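Long-range contacts in cephalosporin acylase (Bacillus halodurans, PDB 2NLZ), which probably hydrolyses amide bonds as a cephalosporin acylase related to gamma-glutamyltranspeptidases, within the N-terminal nucleophile hydrolase clan: residues V359-A364 with V371-S376; M25-Q30 with R511-W516; D258-R263 with F286-K291. The protein carries 1 engineered substitution. All coordinates share one frame; numbering follows the deposited sequence.

Contact 1: V359-A364 with V371-S376; sequences VYLATA and VSFIQS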
loop_
_atom_site.group_PDB
_atom_site.type_symbol
_atom_site.label_atom_id
_atom_site.label_comp_id
_atom_site.label_asym_id
_atom_site.label_seq_id
_atom_site.Cartn_x
_atom_site.Cartn_y
_atom_site.Cartn_z
ATOM N N VAL D 359 1.942 -25.155 19.332
ATOM C CA VAL D 359 2.757 -24.045 19.821
ATOM C C VAL D 359 4.218 -24.236 19.432
ATOM O O VAL D 359 4.799 -25.297 19.666
ATOM C CB VAL D 359 2.612 -23.793 21.368
ATOM C CG1 VAL D 359 1.254 -23.216 21.688
ATOM C CG2 VAL D 359 2.837 -25.059 22.175
ATOM N N TYR D 360 4.800 -23.220 18.812
ATOM C CA TYR D 360 6.228 -23.247 18.523
ATOM C C TYR D 360 6.979 -22.255 19.402
ATOM O O TYR D 360 6.421 -21.257 19.866
ATOM C CB TYR D 360 6.550 -23.047 17.025
ATOM C CG TYR D 360 8.039 -23.087 16.782
ATOM C CD1 TYR D 360 8.729 -24.286 16.862
ATOM C CD2 TYR D 360 8.768 -21.924 16.549
ATOM C CE1 TYR D 360 10.105 -24.338 16.700
ATOM C CE2 TYR D 360 10.143 -21.965 16.383
ATOM C CZ TYR D 360 10.804 -23.179 16.460
ATOM O OH TYR D 360 12.167 -23.248 16.300
ATOM N N LEU D 361 8.255 -22.543 19.614
ATOM C CA LEU D 361 9.033 -21.950 20.676
ATOM C C LEU D 361 10.494 -22.056 20.258
ATOM O O LEU D 361 10.908 -23.078 19.685
ATOM C CB LEU D 361 8.756 -22.773 21.937
ATOM C CG LEU D 361 9.427 -22.759 23.296
ATOM C CD1 LEU D 361 8.649 -23.757 24.098
ATOM C CD2 LEU D 361 10.896 -23.151 23.243
ATOM N N ALA D 362 11.278 -21.014 20.530
ATOM C CA ALA D 362 12.708 -21.093 20.284
ATOM C C ALA D 362 13.476 -20.410 21.385
ATOM O O ALA D 362 13.121 -19.311 21.812
ATOM C CB ALA D 362 13.066 -20.495 18.942
ATOM N N THR D 363 14.527 -21.080 21.852
ATOM C CA THR D 363 15.383 -20.553 22.906
ATOM C C THR D 363 16.871 -20.696 22.572
ATOM O O THR D 363 17.298 -21.642 21.895
ATOM C CB THR D 363 15.130 -21.269 24.222
ATOM O OG1 THR D 363 15.137 -22.676 23.982
ATOM C CG2 THR D 363 13.778 -20.889 24.809
ATOM N N ALA D 364 17.654 -19.741 23.057
ATOM C CA ALA D 364 19.107 -19.782 22.934
ATOM C C ALA D 364 19.746 -19.085 24.142
ATOM O O ALA D 364 19.144 -18.173 24.736
ATOM C CB ALA D 364 19.548 -19.126 21.642
ATOM N N VAL D 371 17.595 -24.287 21.262
ATOM C CA VAL D 371 16.552 -25.297 21.038
ATOM C C VAL D 371 15.368 -24.852 20.183
ATOM O O VAL D 371 14.857 -23.745 20.320
ATOM C CB VAL D 371 16.093 -26.030 22.356
ATOM C CG1 VAL D 371 16.407 -25.212 23.588
ATOM C CG2 VAL D 371 14.606 -26.451 22.310
ATOM N N SER D 372 14.979 -25.744 19.279
ATOM C CA SER D 372 13.740 -25.670 18.529
ATOM C C SER D 372 12.759 -26.643 19.177
ATOM O O SER D 372 12.979 -27.849 19.142
ATOM C CB SER D 372 14.011 -26.106 17.092
ATOM O OG SER D 372 12.901 -25.901 16.237
ATOM N N PHE D 373 11.692 -26.122 19.780
ATOM C CA PHE D 373 10.725 -26.954 20.496
ATOM C C PHE D 373 9.336 -26.701 19.988
ATOM O O PHE D 373 8.957 -25.557 19.771
ATOM C CB PHE D 373 10.735 -26.653 22.001
ATOM C CG PHE D 373 9.968 -27.649 22.822
ATOM C CD1 PHE D 373 10.606 -28.766 23.357
ATOM C CD2 PHE D 373 8.604 -27.483 23.060
ATOM C CE1 PHE D 373 9.896 -29.698 24.114
ATOM C CE2 PHE D 373 7.884 -28.414 23.814
ATOM C CZ PHE D 373 8.531 -29.515 24.351
ATOM N N ILE D 374 8.561 -27.771 19.853
ATOM C CA ILE D 374 7.203 -27.662 19.376
ATOM C C ILE D 374 6.317 -28.753 20.002
ATOM O O ILE D 374 6.750 -29.900 20.143
ATOM C CB ILE D 374 7.215 -27.694 17.835
ATOM C CG1 ILE D 374 5.849 -27.377 17.240
ATOM C CG2 ILE D 374 7.766 -28.997 17.337
ATOM C CD1 ILE D 374 5.936 -26.898 15.817
ATOM N N GLN D 375 5.100 -28.395 20.421
ATOM C CA GLN D 375 4.141 -29.399 20.924
ATOM C C GLN D 375 2.707 -29.077 20.528
ATOM O O GLN D 375 2.368 -27.915 20.346
ATOM C CB GLN D 375 4.259 -29.619 22.450
ATOM C CG GLN D 375 3.811 -28.466 23.309
ATOM C CD GLN D 375 4.061 -28.675 24.776
ATOM O OE1 GLN D 375 5.013 -29.344 25.167
ATOM N NE2 GLN D 375 3.215 -28.083 25.605
ATOM N N SER D 376 1.872 -30.110 20.407
ATOM C CA SER D 376 0.489 -29.931 19.967
ATOM C C SER D 376 -0.471 -31.034 20.423
ATOM O O SER D 376 -0.074 -32.175 20.647
ATOM C CB SER D 376 0.449 -29.802 18.441
ATOM O OG SER D 376 -0.861 -29.849 17.918
#

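Contact 2: M25-Q30 with R511-W516; sequences MVATSQ and RGQIIW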
loop_
_atom_site.group_PDB
_atom_site.type_symbol
_atom_site.label_atom_id
_atom_site.label_comp_id
_atom_site.label_asym_id
_atom_site.label_seq_id
_atom_site.Cartn_x
_atom_site.Cartn_y
_atom_site.Cartn_z
ATOM N N MET D 25 17.782 -15.701 24.959
ATOM C CA MET D 25 16.659 -15.254 24.152
ATOM C C MET D 25 15.571 -16.312 24.102
ATOM O O MET D 25 15.848 -17.503 23.933
ATOM C CB MET D 25 17.120 -14.916 22.735
ATOM C CG MET D 25 16.054 -14.238 21.879
ATOM S SD MET D 25 16.675 -13.759 20.260
ATOM C CE MET D 25 17.492 -12.225 20.647
ATOM N N VAL D 26 14.331 -15.868 24.270
ATOM C CA VAL D 26 13.186 -16.753 24.169
ATOM C C VAL D 26 12.211 -16.131 23.188
ATOM O O VAL D 26 11.946 -14.927 23.255
ATOM C CB VAL D 26 12.514 -16.966 25.538
ATOM C CG1 VAL D 26 11.306 -17.856 25.406
ATOM C CG2 VAL D 26 13.487 -17.584 26.490
ATOM N N ALA D 27 11.711 -16.951 22.266
ATOM C CA ALA D 27 10.790 -16.504 21.245
ATOM C C ALA D 27 9.629 -17.485 21.117
ATOM O O ALA D 27 9.806 -18.653 20.742
ATOM C CB ALA D 27 11.507 -16.322 19.916
ATOM N N THR D 28 8.439 -17.002 21.445
ATOM C CA THR D 28 7.246 -17.832 21.407
ATOM C C THR D 28 5.957 -17.011 21.241
ATOM O O THR D 28 5.979 -15.771 21.245
ATOM C CB THR D 28 7.144 -18.740 22.655
ATOM O OG1 THR D 28 6.099 -19.706 22.464
ATOM C CG2 THR D 28 6.890 -17.898 23.919
ATOM N N SER D 29 4.844 -17.734 21.125
ATOM C CA SER D 29 3.555 -17.164 20.802
ATOM C C SER D 29 2.767 -16.638 21.995
ATOM O O SER D 29 1.623 -16.217 21.832
ATOM C CB SER D 29 2.720 -18.209 20.076
ATOM O OG SER D 29 2.472 -19.310 20.919
ATOM N N GLN D 30 3.342 -16.661 23.189
ATOM C CA GLN D 30 2.635 -16.093 24.335
ATOM C C GLN D 30 3.614 -15.350 25.217
ATOM O O GLN D 30 4.532 -15.970 25.736
ATOM C CB GLN D 30 1.946 -17.198 25.126
ATOM C CG GLN D 30 0.609 -16.796 25.711
ATOM C CD GLN D 30 -0.421 -16.450 24.644
ATOM O OE1 GLN D 30 -1.150 -15.463 24.770
ATOM N NE2 GLN D 30 -0.484 -17.260 23.584
ATOM N N ARG D 511 2.206 -19.520 12.488
ATOM C CA ARG D 511 2.964 -18.647 13.380
ATOM C C ARG D 511 4.424 -19.085 13.386
ATOM O O ARG D 511 4.729 -20.266 13.477
ATOM C CB ARG D 511 2.369 -18.668 14.798
ATOM C CG ARG D 511 0.951 -18.073 14.876
ATOM C CD ARG D 511 0.172 -18.523 16.096
ATOM N NE ARG D 511 -1.266 -18.527 15.842
ATOM C CZ ARG D 511 -2.189 -18.844 16.745
ATOM N NH1 ARG D 511 -1.831 -19.185 17.975
ATOM N NH2 ARG D 511 -3.473 -18.820 16.422
ATOM N N GLY D 512 5.340 -18.143 13.278
ATOM C CA GLY D 512 6.741 -18.517 13.252
ATOM C C GLY D 512 7.562 -17.856 14.331
ATOM O O GLY D 512 7.186 -16.799 14.850
ATOM N N GLN D 513 8.676 -18.490 14.691
ATOM C CA GLN D 513 9.696 -17.845 15.515
ATOM C C GLN D 513 11.067 -18.236 14.978
ATOM O O GLN D 513 11.276 -19.362 14.511
ATOM C CB GLN D 513 9.599 -18.235 16.994
ATOM C CG GLN D 513 8.190 -18.448 17.550
ATOM C CD GLN D 513 7.482 -17.157 17.862
ATOM O OE1 GLN D 513 6.252 -17.074 17.767
ATOM N NE2 GLN D 513 8.251 -16.135 18.239
ATOM N N ILE D 514 11.999 -17.291 15.048
ATOM C CA ILE D 514 13.350 -17.496 14.578
ATOM C C ILE D 514 14.306 -16.849 15.575
ATOM O O ILE D 514 14.075 -15.734 16.035
ATOM C CB ILE D 514 13.557 -16.876 13.161
ATOM C CG1 ILE D 514 12.834 -17.701 12.084
ATOM C CG2 ILE D 514 15.032 -16.774 12.807
ATOM C CD1 ILE D 514 12.712 -17.007 10.722
ATOM N N ILE D 515 15.356 -17.587 15.929
ATOM C CA ILE D 515 16.538 -17.015 16.568
ATOM C C ILE D 515 17.767 -17.425 15.747
ATOM O O ILE D 515 18.020 -18.620 15.586
ATOM C CB ILE D 515 16.713 -17.487 18.036
ATOM C CG1 ILE D 515 15.524 -17.075 18.894
ATOM C CG2 ILE D 515 17.941 -16.866 18.643
ATOM C CD1 ILE D 515 15.580 -17.613 20.303
ATOM N N TRP D 516 18.508 -16.451 15.218
ATOM C CA TRP D 516 19.786 -16.741 14.564
ATOM C C TRP D 516 20.979 -16.290 15.404
ATOM O O TRP D 516 20.999 -15.182 15.939
ATOM C CB TRP D 516 19.920 -16.126 13.154
ATOM C CG TRP D 516 18.909 -16.520 12.080
ATOM C CD1 TRP D 516 18.414 -15.698 11.117
ATOM C CD2 TRP D 516 18.301 -17.807 11.857
ATOM N NE1 TRP D 516 17.524 -16.371 10.318
ATOM C CE2 TRP D 516 17.435 -17.669 10.743
ATOM C CE3 TRP D 516 18.400 -19.059 12.486
ATOM C CZ2 TRP D 516 16.663 -18.737 10.242
ATOM C CZ3 TRP D 516 17.627 -20.131 11.990
ATOM C CH2 TRP D 516 16.775 -19.958 10.877
#

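Contact 3: D258-R263 with F286-K291; sequences DYRGYR and FEFYHK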
loop_
_atom_site.group_PDB
_atom_site.type_symbol
_atom_site.label_atom_id
_atom_site.label_comp_id
_atom_site.label_asym_id
_atom_site.label_seq_id
_atom_site.Cartn_x
_atom_site.Cartn_y
_atom_site.Cartn_z
ATOM N N ASP D 258 21.899 -30.260 2.185
ATOM C CA ASP D 258 22.756 -29.113 1.927
ATOM C C ASP D 258 21.975 -28.144 1.068
ATOM O O ASP D 258 21.673 -28.448 -0.082
ATOM C CB ASP D 258 24.049 -29.513 1.223
ATOM C CG ASP D 258 25.030 -28.353 1.099
ATOM O OD1 ASP D 258 24.805 -27.442 0.265
ATOM O OD2 ASP D 258 26.038 -28.357 1.834
ATOM N N TYR D 259 21.623 -26.994 1.635
ATOM C CA TYR D 259 20.957 -25.947 0.863
ATOM C C TYR D 259 21.860 -24.724 0.710
ATOM O O TYR D 259 21.885 -23.823 1.564
ATOM C CB TYR D 259 19.583 -25.571 1.447
ATOM C CG TYR D 259 18.755 -24.757 0.482
ATOM C CD1 TYR D 259 18.097 -25.369 -0.577
ATOM C CD2 TYR D 259 18.659 -23.370 0.609
ATOM C CE1 TYR D 259 17.357 -24.630 -1.483
ATOM C CE2 TYR D 259 17.924 -22.621 -0.287
ATOM C CZ TYR D 259 17.270 -23.257 -1.337
ATOM O OH TYR D 259 16.526 -22.529 -2.251
ATOM N N ARG D 260 22.603 -24.725 -0.400
ATOM C CA ARG D 260 23.483 -23.623 -0.799
ATOM C C ARG D 260 24.519 -23.298 0.267
ATOM O O ARG D 260 24.750 -22.125 0.582
ATOM C CB ARG D 260 22.663 -22.383 -1.184
ATOM C CG ARG D 260 21.378 -22.743 -1.892
ATOM C CD ARG D 260 20.902 -21.658 -2.788
ATOM N NE ARG D 260 19.587 -21.972 -3.340
ATOM C CZ ARG D 260 19.394 -22.584 -4.501
ATOM N NH1 ARG D 260 20.433 -22.953 -5.237
ATOM N NH2 ARG D 260 18.162 -22.825 -4.927
ATOM N N GLY D 261 25.126 -24.354 0.814
ATOM C CA GLY D 261 26.195 -24.232 1.814
ATOM C C GLY D 261 25.740 -24.466 3.243
ATOM O O GLY D 261 26.500 -24.984 4.077
ATOM N N TYR D 262 24.500 -24.059 3.518
ATOM C CA TYR D 262 23.858 -24.273 4.807
ATOM C C TYR D 262 23.336 -25.706 4.878
ATOM O O TYR D 262 23.207 -26.383 3.852
ATOM C CB TYR D 262 22.686 -23.299 4.985
ATOM C CG TYR D 262 23.077 -21.837 5.123
ATOM C CD1 TYR D 262 23.128 -21.232 6.375
ATOM C CD2 TYR D 262 23.385 -21.062 3.998
ATOM C CE1 TYR D 262 23.483 -19.898 6.512
ATOM C CE2 TYR D 262 23.742 -19.721 4.122
ATOM C CZ TYR D 262 23.788 -19.149 5.386
ATOM O OH TYR D 262 24.136 -17.829 5.538
ATOM N N ARG D 263 23.044 -26.167 6.089
ATOM C CA ARG D 263 22.326 -27.422 6.265
ATOM C C ARG D 263 21.014 -27.196 7.011
ATOM O O ARG D 263 20.988 -26.612 8.102
ATOM C CB ARG D 263 23.193 -28.479 6.954
ATOM C CG ARG D 263 24.400 -28.909 6.132
ATOM C CD ARG D 263 24.854 -30.317 6.493
ATOM N NE ARG D 263 24.013 -31.354 5.892
ATOM C CZ ARG D 263 24.240 -31.918 4.710
ATOM N NH1 ARG D 263 25.283 -31.549 3.982
ATOM N NH2 ARG D 263 23.424 -32.853 4.249
ATOM N N PHE D 286 17.367 -25.010 -9.218
ATOM C CA PHE D 286 17.121 -23.720 -9.849
ATOM C C PHE D 286 17.887 -22.615 -9.129
ATOM O O PHE D 286 18.134 -22.692 -7.923
ATOM C CB PHE D 286 15.638 -23.366 -9.796
ATOM C CG PHE D 286 14.728 -24.412 -10.374
ATOM C CD1 PHE D 286 14.840 -24.801 -11.709
ATOM C CD2 PHE D 286 13.715 -24.967 -9.595
ATOM C CE1 PHE D 286 13.974 -25.749 -12.256
ATOM C CE2 PHE D 286 12.838 -25.914 -10.130
ATOM C CZ PHE D 286 12.968 -26.310 -11.467
ATOM N N GLU D 287 18.257 -21.582 -9.877
ATOM C CA GLU D 287 18.770 -20.351 -9.288
ATOM C C GLU D 287 17.587 -19.385 -9.140
ATOM O O GLU D 287 16.535 -19.597 -9.750
ATOM C CB GLU D 287 19.886 -19.744 -10.159
ATOM C CG GLU D 287 21.058 -20.682 -10.493
ATOM C CD GLU D 287 21.886 -21.070 -9.276
ATOM O OE1 GLU D 287 22.065 -20.226 -8.372
ATOM O OE2 GLU D 287 22.365 -22.222 -9.228
ATOM N N PHE D 288 17.742 -18.340 -8.330
ATOM C CA PHE D 288 16.631 -17.403 -8.078
ATOM C C PHE D 288 17.016 -15.926 -8.181
ATOM O O PHE D 288 16.505 -15.198 -9.045
ATOM C CB PHE D 288 15.974 -17.701 -6.726
ATOM C CG PHE D 288 15.327 -19.046 -6.669
ATOM C CD1 PHE D 288 14.111 -19.269 -7.299
ATOM C CD2 PHE D 288 15.944 -20.104 -6.020
ATOM C CE1 PHE D 288 13.513 -20.513 -7.273
ATOM C CE2 PHE D 288 15.341 -21.355 -5.991
ATOM C CZ PHE D 288 14.124 -21.555 -6.624
ATOM N N TYR D 289 17.915 -15.515 -7.286
ATOM C CA TYR D 289 18.463 -14.150 -7.200
ATOM C C TYR D 289 17.522 -13.151 -6.516
ATOM O O TYR D 289 17.942 -12.469 -5.579
ATOM C CB TYR D 289 18.993 -13.631 -8.556
ATOM C CG TYR D 289 19.952 -14.585 -9.259
ATOM C CD1 TYR D 289 21.208 -14.873 -8.720
ATOM C CD2 TYR D 289 19.599 -15.196 -10.465
ATOM C CE1 TYR D 289 22.084 -15.747 -9.362
ATOM C CE2 TYR D 289 20.467 -16.069 -11.115
ATOM C CZ TYR D 289 21.705 -16.340 -10.559
ATOM O OH TYR D 289 22.558 -17.204 -11.204
ATOM N N HIS D 290 16.267 -13.066 -6.960
ATOM C CA HIS D 290 15.275 -12.249 -6.238
ATOM C C HIS D 290 13.977 -12.970 -5.824
ATOM O O HIS D 290 13.447 -13.798 -6.572
ATOM C CB HIS D 290 14.958 -10.946 -6.969
ATOM C CG HIS D 290 14.275 -9.932 -6.101
ATOM N ND1 HIS D 290 14.951 -9.178 -5.164
ATOM C CD2 HIS D 290 12.971 -9.573 -6.002
ATOM C CE1 HIS D 290 14.097 -8.386 -4.540
ATOM N NE2 HIS D 290 12.889 -8.605 -5.031
ATOM N N LYS D 291 13.470 -12.617 -4.640
ATOM C CA LYS D 291 12.311 -13.271 -4.026
ATOM C C LYS D 291 10.971 -13.011 -4.701
ATOM O O LYS D 291 10.216 -13.948 -4.969
ATOM C CB LYS D 291 12.188 -12.848 -2.569
ATOM C CG LYS D 291 10.925 -13.344 -1.899
ATOM C CD LYS D 291 10.955 -13.048 -0.424
ATOM C CE LYS D 291 9.595 -13.312 0.244
ATOM N NZ LYS D 291 9.123 -14.728 0.157
#

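Contact 1: V359-A364 with V371-S376
Ser372 OG is held by three partners: it accepts from Tyr360 OH, 2.8 Å away, and is also hydrogen-bonded to the carbonyl oxygen of Gly424 and, weakly, to that of Phe436. The place of Tyr360 OH is less sure, because it lies too close to another atom of the model. OG stands anti to the backbone N of Ser372 (chi1 -172°) and meets the tyrosine ring at its edge, in the ring plane. Tyr360, with CG also anti to its own N, leans across the neighbouring strand, and the same ring edge takes Ile374 CB at 3.9 Å from Tyr360 CD1, the two side chains crossing nearly at right angles. The strands form an antiparallel beta hairpin within the sandwich of sheets expected of Ntn hydrolases. Val359:Gln375, Leu361:Phe373 and Thr363:Val371 are its hydrogen-bonded pairs; Val359 N reaches Gln375 O at 3.0 Å, almost along the C=O axis, and Val371 N reaches Thr363 O at 2.7 Å. Phe373 N gives its hydrogen to Leu361 O from 28° above the carbonyl plane. Tyr360, Ala362 and Ser372 face Pro435 of strand 431-438, whereas Leu361, Thr363, Phe373 and Gln375 on the other face touch helix 47-61. There Leu361 CD2 rests 3.7 Å from Phe373 CB, the two side chains running alongside each other. Val359 CG2 touches Gln375 CG, and the buried Gln375 amide is satisfied by Trp126 and Asn66.

Contact 2: M25-Q30 with R511-W516
Strands 25-28 and 512-516 run antiparallel, their directions 163° apart, yet their axes come no nearer than 6.7 Å and no hydrogen bond joins them. Ala27 and Gln513 sit opposite each other, 6.0 Å between their CA atoms, with both CB atoms directed into the space between the strands. Ile515 slides past Met25 in the reverse direction. Chi1 and chi2 both near 180° (CG anti to the backbone N) carry Met25 SD out to 3.7 Å from Ile515 CG2; the bend at chi3 (-82°) turns only the terminal methyl. Ile515 CD1 settles 3.6 Å from Met25 O. This is packing between layers, consistent with the two-sheet sandwich of the Ntn fold: strand 24-28 pairs with strand 359-365, and strand 512-517 with strand 431-438. Gln513 bends at chi2 (-79°), which lays its amide along the backbone of Ala27 to Ser29, with Gln513 CD 3.6 Å from Thr28 CA. Gln513 NE2 is also 3.7 Å from Ala27 CB, but its hydrogen bond goes to Thr528 OG1. An alanine at this position would probably loosen the packing against the Thr28 backbone and would lose the bond to Thr528. After Thr28, where the strand gives way to a loop, Glu62 takes a salt bridge from Arg511 NH1 through one carboxylate oxygen and a hydrogen bond with Ser29 OG through the other.

Contact 3: D258-R263 with F286-K291
A type I' beta turn from Tyr259 to Tyr262 closes the hairpin between strands 250-259 and 262-266, and the side chain of its first corner residue, Arg260, reaches the loop 286-291. The sequence suits the turn: at the backbone angles of Gly261 a side chain would run into the preceding carbonyl oxygen, and Gly261 N is bound by Asp258 OD1 at 3.2 Å in an Asx motif, the N-H coming from above the carboxylate plane. From CG to NE the Arg260 chain is extended, with Arg260 CG passing over one face of the Tyr259 ring, 3.7 Å above the plane and offset toward the rim. At the tip, Arg260 NH2 makes two hydrogen bonds. One, across the contact, goes to Phe286 O at 3.0 Å; it arrives nearly along the C=O axis but is bent at the hydrogen (135°). The other goes to Tyr259 OH at 3.2 Å, close to the guanidinium plane. Arg260 NH2 also meets the edge of the Phe288 ring, 3.4 Å from Phe288 CE2. Guanidinium and ring planes stand 80° apart, so the two groups do not stack. Glu287 adds only a distant opposite charge, its OE1 4.5 Å from Arg260 NH1. Asp457 binds both Arg260 NE, as a salt bridge, and Tyr259 OH; its charge would be expected to offset that of the arginine, and the bonds at NE and NH2 together probably limit the rotation of the guanidinium. Further along the loop, Tyr289 and His290 stack on their counterparts in a second subunit. Helix 444-457 packs against the turn through Ile456, Tyr259 and Phe288 both touch Val283 of helix 274-283, and Phe286 and Phe288 lean on Lys299 of helix 294-314.

How the contacts relate
Contacts 1 and 2 are buried, their centres about 8 Å apart, and they meet where strand 24-28 lies beside strand 359-365, with probable backbone hydrogen bonds from Met25 N to Ala364 O and from Ala27 N to Ala362 O. Contact 1 supplies pairing within a layer, contact 2 side-chain packing between layers, part apolar and part a glutamine amide, with no hydrogen bond across; Tyr360 and Ala362 touch strand 512-517 as well. Contact 3 is a surface contact about 25 Å from contact 1 between centres, its chemistry that of a single arginine bonded to a loop carbonyl and held by Asp457 from outside the contact, next to an intersubunit boundary. In sequence, contacts 1 and 3 both fall inside the long loop that contact 2 closes.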